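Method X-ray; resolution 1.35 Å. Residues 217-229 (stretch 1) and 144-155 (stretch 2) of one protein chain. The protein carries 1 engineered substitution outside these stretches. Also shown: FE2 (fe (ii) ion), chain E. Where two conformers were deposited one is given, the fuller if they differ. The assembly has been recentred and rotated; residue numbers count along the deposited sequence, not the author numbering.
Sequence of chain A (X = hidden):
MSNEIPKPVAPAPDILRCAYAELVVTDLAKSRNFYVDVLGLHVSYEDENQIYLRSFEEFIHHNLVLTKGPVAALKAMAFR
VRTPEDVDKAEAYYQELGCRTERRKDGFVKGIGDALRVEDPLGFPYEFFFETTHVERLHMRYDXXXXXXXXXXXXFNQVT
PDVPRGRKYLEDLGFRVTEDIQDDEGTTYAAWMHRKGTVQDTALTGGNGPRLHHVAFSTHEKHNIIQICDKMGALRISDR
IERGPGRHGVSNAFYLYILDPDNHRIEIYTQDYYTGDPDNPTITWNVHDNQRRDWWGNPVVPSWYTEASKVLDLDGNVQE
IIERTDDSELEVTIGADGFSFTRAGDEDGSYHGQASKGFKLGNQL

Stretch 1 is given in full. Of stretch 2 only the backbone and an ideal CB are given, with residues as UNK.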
# COMPACT_ATOMS: atom_id res chain seq x y z
N PHE A 217 4.48 8.22 16.99
CA PHE A 217 4.50 8.93 15.73
C PHE A 217 3.66 8.20 14.70
O PHE A 217 3.58 6.98 14.71
CB PHE A 217 5.92 9.04 15.19
CG PHE A 217 6.79 9.96 15.97
CD1 PHE A 217 7.52 9.49 17.06
CD2 PHE A 217 6.89 11.31 15.62
CE1 PHE A 217 8.32 10.34 17.79
CE2 PHE A 217 7.70 12.16 16.35
CZ PHE A 217 8.40 11.67 17.43
N SER A 218 3.05 8.96 13.79
CA SER A 218 2.23 8.42 12.69
C SER A 218 3.05 8.19 11.44
O SER A 218 4.03 8.88 11.20
CB SER A 218 1.10 9.39 12.31
OG SER A 218 0.28 9.72 13.41
N THR A 219 2.59 7.25 10.61
CA THR A 219 2.98 7.17 9.21
C THR A 219 1.74 7.40 8.34
O THR A 219 0.60 7.41 8.83
CB THR A 219 3.52 5.77 8.85
OG1 THR A 219 2.49 4.79 9.13
CG2 THR A 219 4.79 5.45 9.64
N HIS A 220 1.95 7.54 7.04
CA HIS A 220 0.84 7.63 6.10
C HIS A 220 0.12 6.30 5.96
O HIS A 220 -1.12 6.25 5.99
CB HIS A 220 1.34 8.08 4.72
CG HIS A 220 1.69 9.52 4.64
ND1 HIS A 220 2.87 9.96 4.07
CD2 HIS A 220 1.02 10.62 5.05
CE1 HIS A 220 2.91 11.28 4.14
NE2 HIS A 220 1.80 11.70 4.72
N GLU A 221 0.89 5.24 5.77
CA GLU A 221 0.33 3.95 5.37
C GLU A 221 0.93 2.81 6.17
O GLU A 221 1.95 2.94 6.85
CB GLU A 221 0.49 3.73 3.84
CG GLU A 221 -0.27 4.80 3.04
CD GLU A 221 -0.57 4.48 1.60
OE1 GLU A 221 0.05 3.56 1.05
OE2 GLU A 221 -1.42 5.16 1.01
N LYS A 222 0.24 1.68 6.11
CA LYS A 222 0.65 0.52 6.85
C LYS A 222 2.03 0.01 6.36
O LYS A 222 2.86 -0.41 7.17
CB LYS A 222 -0.46 -0.55 6.82
CG LYS A 222 -1.75 -0.07 7.50
CD LYS A 222 -2.89 -1.08 7.50
CE LYS A 222 -3.59 -1.19 6.16
NZ LYS A 222 -4.50 -0.04 5.85
N HIS A 223 2.29 0.09 5.06
CA HIS A 223 3.55 -0.41 4.55
C HIS A 223 4.73 0.38 5.08
O HIS A 223 5.84 -0.15 5.15
CB HIS A 223 3.57 -0.41 3.02
CG HIS A 223 3.44 0.94 2.41
ND1 HIS A 223 4.50 1.80 2.26
CD2 HIS A 223 2.36 1.56 1.89
CE1 HIS A 223 4.07 2.92 1.67
NE2 HIS A 223 2.78 2.80 1.46
N ASN A 224 4.51 1.62 5.53
CA ASN A 224 5.61 2.40 6.10
C ASN A 224 6.05 1.79 7.43
O ASN A 224 7.24 1.78 7.75
CB ASN A 224 5.21 3.85 6.27
CG ASN A 224 4.82 4.50 4.96
OD1 ASN A 224 3.66 4.77 4.71
ND2 ASN A 224 5.81 4.76 4.13
N ILE A 225 5.09 1.28 8.20
CA ILE A 225 5.39 0.60 9.47
C ILE A 225 6.09 -0.73 9.21
O ILE A 225 7.07 -1.07 9.89
CB ILE A 225 4.12 0.46 10.32
CG1 ILE A 225 3.66 1.86 10.76
CG2 ILE A 225 4.35 -0.47 11.51
CD1 ILE A 225 2.34 1.91 11.49
N ILE A 226 5.60 -1.49 8.23
CA ILE A 226 6.27 -2.72 7.83
C ILE A 226 7.75 -2.46 7.45
O ILE A 226 8.65 -3.21 7.84
CB ILE A 226 5.54 -3.40 6.66
CG1 ILE A 226 4.09 -3.73 7.04
CG2 ILE A 226 6.27 -4.67 6.24
CD1 ILE A 226 3.95 -4.44 8.37
N GLN A 227 8.00 -1.37 6.72
CA GLN A 227 9.37 -1.04 6.34
C GLN A 227 10.27 -0.81 7.55
O GLN A 227 11.46 -1.13 7.50
CB GLN A 227 9.42 0.15 5.40
CG GLN A 227 10.75 0.84 5.28
CD GLN A 227 11.89 0.00 4.71
OE1 GLN A 227 11.70 -1.05 4.10
NE2 GLN A 227 13.09 0.54 4.83
N ILE A 228 9.75 -0.18 8.59
CA ILE A 228 10.58 0.06 9.77
C ILE A 228 11.05 -1.30 10.31
O ILE A 228 12.22 -1.47 10.68
CB ILE A 228 9.84 0.88 10.84
CG1 ILE A 228 9.55 2.28 10.30
CG2 ILE A 228 10.64 0.96 12.13
CD1 ILE A 228 8.58 3.11 11.11
N CYS A 229 10.13 -2.25 10.41
CA CYS A 229 10.50 -3.60 10.82
C CYS A 229 11.55 -4.22 9.92
O CYS A 229 12.56 -4.76 10.38
CB CYS A 229 9.25 -4.50 10.84
SG CYS A 229 7.96 -4.00 11.98
N UNK A 144 13.12 13.88 0.30
CA UNK A 144 13.61 13.46 1.61
C UNK A 144 12.83 12.26 2.17
O UNK A 144 13.20 11.69 3.18
CB UNK A 144 13.53 14.63 2.59
N UNK A 145 11.71 11.93 1.56
CA UNK A 145 10.78 10.95 2.13
C UNK A 145 11.39 9.56 2.18
O UNK A 145 11.84 9.01 1.17
CB UNK A 145 9.48 10.91 1.32
N UNK A 146 11.36 9.01 3.39
CA UNK A 146 11.83 7.66 3.66
C UNK A 146 10.73 6.63 3.42
O UNK A 146 9.54 6.90 3.60
CB UNK A 146 12.34 7.56 5.10
N UNK A 147 11.14 5.40 3.10
CA UNK A 147 10.18 4.32 3.01
C UNK A 147 9.47 4.04 4.35
O UNK A 147 8.39 3.45 4.37
CB UNK A 147 10.89 3.05 2.52
N UNK A 148 10.08 4.48 5.46
CA UNK A 148 9.49 4.39 6.79
C UNK A 148 9.02 5.72 7.38
O UNK A 148 8.92 5.84 8.60
CB UNK A 148 10.51 3.76 7.74
N UNK A 149 8.75 6.73 6.54
CA UNK A 149 8.63 8.12 7.04
C UNK A 149 7.62 8.33 8.16
O UNK A 149 6.45 7.96 8.05
CB UNK A 149 8.25 9.04 5.88
N UNK A 150 8.10 8.95 9.23
CA UNK A 150 7.26 9.41 10.31
C UNK A 150 6.72 10.78 10.01
O UNK A 150 7.47 11.74 9.85
CB UNK A 150 8.03 9.42 11.63
N UNK A 151 5.41 10.89 9.91
CA UNK A 151 4.78 12.09 9.34
C UNK A 151 4.21 13.07 10.36
O UNK A 151 4.16 14.26 10.08
CB UNK A 151 3.65 11.66 8.39
N UNK A 152 3.82 12.58 11.55
CA UNK A 152 3.25 13.43 12.60
C UNK A 152 3.65 12.86 13.95
O UNK A 152 3.88 11.65 14.07
CB UNK A 152 1.73 13.53 12.48
N UNK A 153 3.69 13.72 14.97
CA UNK A 153 3.57 13.25 16.34
C UNK A 153 2.10 12.96 16.60
O UNK A 153 1.25 13.83 16.36
CB UNK A 153 4.12 14.27 17.34
N UNK A 154 1.80 11.80 17.16
CA UNK A 154 0.40 11.48 17.45
C UNK A 154 -0.03 11.56 18.91
O UNK A 154 -1.09 12.15 19.19
CB UNK A 154 0.11 10.07 16.95
N UNK A 155 0.73 10.98 19.84
CA UNK A 155 0.29 10.97 21.22
C UNK A 155 1.40 10.57 22.17
O UNK A 155 2.46 10.08 21.77
CB UNK A 155 -0.90 10.02 21.38
FE FE2 E . -0.17 4.31 22.00

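Position 144 lies out of reach of stretch 1, so almost any residue would serve; it is Leu-144. At 145 the CA-to-CB bond points toward stretch 1, yet nothing there lies within 5.5 Å of the ideal CB. Only a long side chain could bridge the gap, and the ring nitrogen His-220 ND1 and the amide of Asn-224 favour a polar tip. Tyr-145, with chi1 t, suits: its OH hydrogen-bonds His-220 ND1 at 2.7 Å, either atom possibly the donor.

Position 146 points sideways and opens a type I turn, where a small polar residue is welcome. Ser-146 OG accepts a hydrogen bond from the backbone N of position 148 at 2.9 Å, bracing the turn.

At 147 the ideal CB already sits 3.5 Å from Gln-227 CG, so a small side chain fits most simply. Ala-147 packs its CB 3.6 Å from Gln-227 CG, while its backbone O accepts a hydrogen bond from Asn-224 ND2 at 2.9 Å.

Position 148 is more demanding: a CB would stand only 3.1 Å from Ile-228 CG1, and phi/psi of -108/22 belongs to the turn. Glycine is the natural choice. Gly-148 lets the backbone approach the helix, its CA 3.6 Å from Asn-224 O in a CA-H...O contact.

Position 149 points sideways with room around it, so a long polar residue is acceptable. The end of Glu-149 leads away from stretch 1, and its OE1 accepts a hydrogen bond from Ser-146 N at 2.8 Å.

At 150 Phe-217 CB and Thr-219 CG2 suit a branched aliphatic chain. Leu-150 places CD1 4.0 Å from Phe-217 CB and CD2 4.0 Å from Ile-228 CD1.

Position 151 points toward stretch 1, near the imidazole of His-220; a compact aliphatic group would cover that ring. Val-151 does so, CG1 lying over its face, 3.4 Å from His-220 CE1. Its backbone N donates to Ser-218 O at 2.8 Å.

At 152 the ideal CB stands 4.2 Å from Ser-218 OG, whose hydroxyl invites polar company. Arg-152 extends past it, and one water links Arg-152 NE, Ser-218 OG and the side chain at 154.

Position 153 lies on the Phe-217 face, calling for an apolar residue. Leu-153 sets CD1 over the phenyl ring, 4.0 Å from Phe-217 CE2.

At 154 the CB faces Ser-218 OG, so a short polar residue fits; Asp-154 OD1 accepts from that same water.

Position 155 meets nothing of stretch 1, but the nearby iron calls for a ligand: His-155 NE2 binds FE2 at 2.2 Å.

Stretch 2 144-155: LYSAGELVRLDH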
# COMPACT_ATOMS: atom_id res chain seq x y z
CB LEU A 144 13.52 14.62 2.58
CG LEU A 144 14.17 15.92 2.14
CD1 LEU A 144 13.98 16.96 3.24
CD2 LEU A 144 15.65 15.69 1.84
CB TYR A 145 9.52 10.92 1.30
CG TYR A 145 8.33 10.17 1.85
CD1 TYR A 145 7.49 10.77 2.74
CD2 TYR A 145 7.98 8.90 1.40
CE1 TYR A 145 6.36 10.14 3.22
CE2 TYR A 145 6.85 8.26 1.89
CZ TYR A 145 6.04 8.90 2.80
OH TYR A 145 4.89 8.28 3.29
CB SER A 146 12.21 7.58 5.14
OG SER A 146 12.44 6.24 5.53
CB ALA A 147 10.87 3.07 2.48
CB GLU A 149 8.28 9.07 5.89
CG GLU A 149 8.39 10.54 6.25
CD GLU A 149 9.82 11.03 6.37
OE1 GLU A 149 10.72 10.48 5.71
OE2 GLU A 149 10.02 11.99 7.12
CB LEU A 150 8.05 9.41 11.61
CG LEU A 150 8.74 8.08 11.95
CD1 LEU A 150 9.38 8.17 13.33
CD2 LEU A 150 7.78 6.91 11.91
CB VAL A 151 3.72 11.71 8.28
CG1 VAL A 151 4.36 10.86 7.19
CG2 VAL A 151 2.53 11.00 8.87
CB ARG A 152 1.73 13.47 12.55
CG ARG A 152 1.14 14.23 11.37
CD ARG A 152 -0.38 14.31 11.50
NE ARG A 152 -0.98 12.99 11.37
CZ ARG A 152 -1.19 12.37 10.22
NH1 ARG A 152 -0.86 12.96 9.07
NH2 ARG A 152 -1.74 11.16 10.20
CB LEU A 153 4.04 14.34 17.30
CG LEU A 153 3.91 13.96 18.78
CD1 LEU A 153 4.86 12.83 19.13
CD2 LEU A 153 4.15 15.17 19.64
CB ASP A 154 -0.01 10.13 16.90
CG ASP A 154 -1.52 9.95 16.93
OD1 ASP A 154 -2.22 10.55 16.08
OD2 ASP A 154 -2.02 9.29 17.86
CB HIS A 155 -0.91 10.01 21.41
CG HIS A 155 -0.64 8.55 21.15
ND1 HIS A 155 -0.86 7.96 19.93
CD2 HIS A 155 -0.25 7.55 21.98
CE1 HIS A 155 -0.61 6.66 20.02
NE2 HIS A 155 -0.24 6.39 21.26
O HOH W 1 4.69 7.41 6.09
O HOH W 2 3.22 6.22 2.29
O HOH W 3 7.34 1.66 2.53
O HOH W 4 -2.22 8.68 12.30
O HOH W 5 -1.15 12.27 14.30
O HOH W 6 -1.68 3.70 20.58
O HOH W 7 -1.62 4.90 23.49
O HOH W 8 -0.44 2.25 22.77
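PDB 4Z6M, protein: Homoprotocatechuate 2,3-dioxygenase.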